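Local coordinates for protein pectate lyase 1 (Juniperus ashei, PDB 1PXZ) that cleaves pectate by calcium-dependent beta-elimination, though with low activity, and is the major allergen of mountain cedar pollen, at residues A[12-17]-A[93-98]; A[19-24]-A[117-122]. All coordinates share one frame; numbering follows the deposited sequence.

Interaction 1: residues A[12-17]-A[93-98]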
loop_
_atom_site.group_PDB
_atom_site.type_symbol
_atom_site.label_atom_id
_atom_site.label_comp_id
_atom_site.label_asym_id
_atom_site.label_seq_id
_atom_site.Cartn_x
_atom_site.Cartn_y
_atom_site.Cartn_z
ATOM N N SER A 12 -11.854 12.597 18.548
ATOM C CA SER A 12 -11.143 13.596 17.757
ATOM C C SER A 12 -11.992 13.953 16.541
ATOM O O SER A 12 -12.597 13.019 16.019
ATOM C CB SER A 12 -9.782 13.049 17.326
ATOM O OG SER A 12 -9.027 14.019 16.615
ATOM N N ASN A 13 -12.034 15.212 16.134
ATOM C CA ASN A 13 -12.535 15.641 14.839
ATOM C C ASN A 13 -11.339 15.843 13.905
ATOM O O ASN A 13 -10.620 16.824 14.126
ATOM C CB ASN A 13 -13.293 16.957 14.898
ATOM C CG ASN A 13 -14.520 16.964 15.778
ATOM O OD1 ASN A 13 -14.746 16.065 16.597
ATOM N ND2 ASN A 13 -15.330 18.015 15.623
ATOM N N TRP A 14 -11.119 14.985 12.917
ATOM C CA TRP A 14 -9.890 15.132 12.134
ATOM C C TRP A 14 -9.755 16.504 11.488
ATOM O O TRP A 14 -8.637 16.964 11.269
ATOM C CB TRP A 14 -9.809 14.059 11.033
ATOM C CG TRP A 14 -10.941 14.079 10.045
ATOM C CD1 TRP A 14 -12.072 13.308 10.071
ATOM C CD2 TRP A 14 -11.053 14.911 8.878
ATOM N NE1 TRP A 14 -12.878 13.613 8.991
ATOM C CE2 TRP A 14 -12.269 14.592 8.252
ATOM C CE3 TRP A 14 -10.244 15.888 8.295
ATOM C CZ2 TRP A 14 -12.688 15.227 7.079
ATOM C CZ3 TRP A 14 -10.637 16.532 7.144
ATOM C CH2 TRP A 14 -11.866 16.179 6.559
ATOM N N ASP A 15 -10.865 17.139 11.130
ATOM C CA ASP A 15 -10.728 18.396 10.350
ATOM C C ASP A 15 -9.983 19.415 11.197
ATOM O O ASP A 15 -9.232 20.224 10.652
ATOM C CB ASP A 15 -12.068 18.904 9.879
ATOM C CG ASP A 15 -13.109 19.296 10.901
ATOM O OD1 ASP A 15 -12.947 19.121 12.126
ATOM O OD2 ASP A 15 -14.178 19.820 10.488
ATOM N N GLN A 16 -10.198 19.345 12.512
ATOM C CA GLN A 16 -9.529 20.371 13.338
ATOM C C GLN A 16 -8.251 19.817 13.949
ATOM O O GLN A 16 -7.503 20.553 14.597
ATOM C CB GLN A 16 -10.501 20.917 14.391
ATOM C CG GLN A 16 -10.839 19.917 15.471
ATOM C CD GLN A 16 -12.070 20.300 16.269
ATOM O OE1 GLN A 16 -12.718 21.321 16.035
ATOM N NE2 GLN A 16 -12.393 19.455 17.251
ATOM N N ASN A 17 -7.978 18.525 13.730
ATOM C CA ASN A 17 -6.721 17.963 14.223
ATOM C C ASN A 17 -6.165 16.940 13.241
ATOM O O ASN A 17 -6.058 15.755 13.549
ATOM C CB ASN A 17 -6.960 17.342 15.593
ATOM C CG ASN A 17 -5.719 16.985 16.369
ATOM O OD1 ASN A 17 -5.881 16.513 17.503
ATOM N ND2 ASN A 17 -4.531 17.187 15.830
ATOM N N ASP A 93 -2.451 14.170 2.318
ATOM C CA ASP A 93 -3.684 13.898 3.051
ATOM C C ASP A 93 -4.887 14.375 2.248
ATOM O O ASP A 93 -5.130 15.588 2.174
ATOM C CB ASP A 93 -3.563 14.567 4.429
ATOM C CG ASP A 93 -4.797 14.612 5.292
ATOM O OD1 ASP A 93 -5.830 13.962 5.018
ATOM O OD2 ASP A 93 -4.811 15.335 6.324
ATOM N N GLY A 94 -5.664 13.468 1.655
ATOM C CA GLY A 94 -6.846 13.817 0.879
ATOM C C GLY A 94 -8.142 14.020 1.623
ATOM O O GLY A 94 -9.220 14.171 1.034
ATOM N N ARG A 95 -8.135 14.004 2.961
ATOM C CA ARG A 95 -9.366 14.202 3.705
ATOM C C ARG A 95 -9.893 15.614 3.445
ATOM O O ARG A 95 -9.086 16.538 3.503
ATOM C CB ARG A 95 -9.187 14.016 5.222
ATOM C CG ARG A 95 -8.966 12.512 5.550
ATOM C CD ARG A 95 -8.578 12.390 7.025
ATOM N NE ARG A 95 -7.323 13.092 7.317
ATOM C CZ ARG A 95 -6.752 13.143 8.518
ATOM N NH1 ARG A 95 -7.334 12.527 9.549
ATOM N NH2 ARG A 95 -5.615 13.807 8.699
ATOM N N GLY A 96 -11.193 15.685 3.185
ATOM C CA GLY A 96 -11.803 17.000 3.058
ATOM C C GLY A 96 -11.891 17.424 1.611
ATOM O O GLY A 96 -12.448 18.471 1.286
ATOM N N ALA A 97 -11.346 16.622 0.713
ATOM C CA ALA A 97 -11.465 16.878 -0.715
ATOM C C ALA A 97 -11.520 15.573 -1.510
ATOM O O ALA A 97 -11.104 14.511 -1.045
ATOM C CB ALA A 97 -10.294 17.710 -1.230
ATOM N N ASP A 98 -12.046 15.711 -2.730
ATOM C CA ASP A 98 -12.030 14.589 -3.664
ATOM C C ASP A 98 -10.822 14.742 -4.567
ATOM O O ASP A 98 -10.961 15.472 -5.554
ATOM C CB ASP A 98 -13.280 14.589 -4.539
ATOM C CG ASP A 98 -14.546 14.378 -3.733
ATOM O OD1 ASP A 98 -14.423 13.851 -2.604
ATOM O OD2 ASP A 98 -15.637 14.738 -4.231
HETATM O O HOH W 1 -6.581 13.242 12.325
#
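The indole of W14 meets the side chain of R95 on the tight corner that follows strand 90-93, an example of an arginine whose aliphatic part lies on an indole while its guanidinium pairs with an aspartate. D93 OD1 accepts from the backbone N of R95, closing an Asx turn, and from R95 NE at 2.9 Å, the two donors arriving from opposite faces of the carboxylate. D93 OD2 accepts from R95 NH2 at 2.9 Å, completing a side-on, two-nitrogen salt bridge that fixes how the guanidinium is turned. G94 opens a type II turn that ends at A97. R95 lies over one face of the indole: its CB sits 3.7 Å from the centroid of the six-membered ring, a CH-pi contact, and the bend at chi3 (-62°) carries NH1 back to within 3.3 Å of W14 CB. NH1 also donates to a water that bonds to N17 O. At G96 the backbone N comes 3.5 Å from W14 CH2, approaching obliquely. Around this joint between the N-terminal segment and the parallel beta-helix, W8 of helix 5-9 forms a cation-pi contact with R95, W69 of strand 68-72 donates to D93 OD2, and H119 of strand 114-119 packs against D93 and R95.

Interaction 2: residues A[19-24]-A[117-122]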
loop_
_atom_site.group_PDB
_atom_site.type_symbol
_atom_site.label_atom_id
_atom_site.label_comp_id
_atom_site.label_asym_id
_atom_site.label_seq_id
_atom_site.Cartn_x
_atom_site.Cartn_y
_atom_site.Cartn_z
ATOM N N MET A 19 -3.250 16.145 12.291
ATOM C CA MET A 19 -2.041 15.337 12.475
ATOM C C MET A 19 -2.199 14.238 13.514
ATOM O O MET A 19 -1.288 13.447 13.761
ATOM C CB MET A 19 -0.869 16.251 12.849
ATOM C CG MET A 19 -0.543 17.249 11.724
ATOM S SD MET A 19 0.997 18.078 12.132
ATOM C CE MET A 19 1.375 19.010 10.664
ATOM N N LYS A 20 -3.373 14.160 14.140
ATOM C CA LYS A 20 -3.596 13.044 15.062
ATOM C C LYS A 20 -3.469 11.712 14.331
ATOM O O LYS A 20 -3.041 10.727 14.926
ATOM C CB LYS A 20 -4.978 13.154 15.688
ATOM C CG LYS A 20 -5.288 12.102 16.737
ATOM C CD LYS A 20 -6.535 12.484 17.509
ATOM C CE LYS A 20 -6.642 11.646 18.781
ATOM N NZ LYS A 20 -8.067 11.372 19.119
ATOM N N LEU A 21 -3.846 11.694 13.057
ATOM C CA LEU A 21 -3.688 10.492 12.226
ATOM C C LEU A 21 -2.322 9.853 12.380
ATOM O O LEU A 21 -2.174 8.631 12.456
ATOM C CB LEU A 21 -3.933 10.874 10.754
ATOM C CG LEU A 21 -3.767 9.741 9.739
ATOM C CD1 LEU A 21 -4.874 8.708 9.891
ATOM C CD2 LEU A 21 -3.712 10.298 8.324
ATOM N N ALA A 22 -1.275 10.673 12.454
ATOM C CA ALA A 22 0.071 10.120 12.447
ATOM C C ALA A 22 0.398 9.366 13.740
ATOM O O ALA A 22 1.385 8.635 13.776
ATOM C CB ALA A 22 1.107 11.215 12.208
ATOM N N ASP A 23 -0.404 9.510 14.780
ATOM C CA ASP A 23 -0.144 8.771 16.016
ATOM C C ASP A 23 -0.750 7.378 15.985
ATOM O O ASP A 23 -0.683 6.647 16.977
ATOM C CB ASP A 23 -0.746 9.490 17.231
ATOM C CG ASP A 23 -0.182 10.882 17.440
ATOM O OD1 ASP A 23 0.960 11.119 17.008
ATOM O OD2 ASP A 23 -0.882 11.735 18.026
ATOM N N CYS A 24 -1.378 6.973 14.887
ATOM C CA CYS A 24 -2.285 5.827 14.958
ATOM C C CYS A 24 -1.896 4.662 14.072
ATOM O O CYS A 24 -2.682 3.703 13.958
ATOM C CB CYS A 24 -3.690 6.329 14.578
ATOM S SG CYS A 24 -4.308 7.571 15.766
ATOM N N ILE A 117 3.515 9.248 4.559
ATOM C CA ILE A 117 2.136 8.836 4.726
ATOM C C ILE A 117 1.324 9.256 3.495
ATOM O O ILE A 117 1.307 10.430 3.132
ATOM C CB ILE A 117 1.479 9.430 5.983
ATOM C CG1 ILE A 117 2.175 8.988 7.291
ATOM C CG2 ILE A 117 -0.003 9.118 6.044
ATOM C CD1 ILE A 117 1.655 9.756 8.497
ATOM N N LEU A 118 0.658 8.288 2.868
ATOM C CA LEU A 118 -0.226 8.619 1.744
ATOM C C LEU A 118 -1.626 8.230 2.191
ATOM O O LEU A 118 -1.840 7.050 2.440
ATOM C CB LEU A 118 0.149 7.896 0.470
ATOM C CG LEU A 118 1.570 8.126 -0.050
ATOM C CD1 LEU A 118 1.869 7.187 -1.202
ATOM C CD2 LEU A 118 1.759 9.588 -0.472
ATOM N N HIS A 119 -2.526 9.196 2.296
ATOM C CA HIS A 119 -3.802 8.904 2.910
ATOM C C HIS A 119 -4.973 9.593 2.206
ATOM O O HIS A 119 -4.889 10.783 1.904
ATOM C CB HIS A 119 -3.717 9.375 4.352
ATOM C CG HIS A 119 -4.975 9.403 5.147
ATOM N ND1 HIS A 119 -5.443 8.295 5.829
ATOM C CD2 HIS A 119 -5.847 10.407 5.408
ATOM C CE1 HIS A 119 -6.575 8.623 6.461
ATOM N NE2 HIS A 119 -6.840 9.897 6.214
ATOM N N SER A 120 -6.018 8.826 2.006
ATOM C CA SER A 120 -7.320 9.254 1.498
ATOM C C SER A 120 -7.258 9.909 0.124
ATOM O O SER A 120 -7.928 10.917 -0.160
ATOM C CB SER A 120 -7.981 10.157 2.546
ATOM O OG SER A 120 -9.368 10.284 2.294
ATOM N N LEU A 121 -6.482 9.275 -0.744
ATOM C CA LEU A 121 -6.385 9.647 -2.145
ATOM C C LEU A 121 -7.104 8.648 -3.047
ATOM O O LEU A 121 -7.146 7.437 -2.809
ATOM C CB LEU A 121 -4.928 9.705 -2.615
ATOM C CG LEU A 121 -3.976 10.549 -1.773
ATOM C CD1 LEU A 121 -2.534 10.368 -2.222
ATOM C CD2 LEU A 121 -4.442 12.009 -1.831
ATOM N N HIS A 122 -7.652 9.188 -4.141
ATOM C CA HIS A 122 -8.084 8.290 -5.215
ATOM C C HIS A 122 -6.961 8.184 -6.242
ATOM O O HIS A 122 -6.511 9.246 -6.716
ATOM C CB HIS A 122 -9.307 8.823 -5.929
ATOM C CG HIS A 122 -10.509 9.117 -5.100
ATOM N ND1 HIS A 122 -11.564 8.219 -5.053
ATOM C CD2 HIS A 122 -10.855 10.176 -4.327
ATOM C CE1 HIS A 122 -12.507 8.716 -4.267
ATOM N NE2 HIS A 122 -12.109 9.894 -3.814
#
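The 3-10 turn running through L21 and A22 lies against the end of strand 114-119, with L21 and H119 9.5 Å apart and A22 and I117 8.1 Å apart, CA to CA. It illustrates how a parallel beta-helix, the fold of polysaccharide lyase family 1, is covered on its outside by chain that precedes strand 39-43. L21 and H119 approach from opposite directions. With CG anti to the backbone N (chi1 178°), L21 extends from its 3-10 turn until CD2 stands over the middle of the imidazole, 3.5 Å from the centroid and 8° off the ring normal: a CH-pi contact over the face. L21 CD1 is displaced beyond the ring's rim, 3.8 Å from H119 CE1. ND1 of the histidine is hydrogen-bonded to D164 OD2 of the neighbouring strand 161-164; this bond would limit rotation of the ring and keep its face turned to the leucine. All four touching residues are buried. W8 of helix 5-9 also packs on L21 and on C24, whose disulfide to C7 ties this segment back to that helix. Beside the histidine, the contact is purely aliphatic, A22 CB resting 4.0 Å from I117 CD1.

Interactions 1 and 2 show one principle twice: the N-terminal chain covers successive coils of the beta-helix, and each contact uses a carbon group over a flat ring. Their centres are about 9 Å apart, and the segments alternate along the sequence. The two join directly where strands 90-93 and 114-119 run side by side: G94 N lies 2.8 Å from H119 O, a probable hydrogen bond, and R95 CD makes a close approach, 3.1 Å, to H119 NE2. Thus the histidine that receives L21 also borders the arginine under W14. Both contacts lie away from the calcium ligands inferred by similarity (D149, D173 and D177) and the predicted active-site arginine, R229.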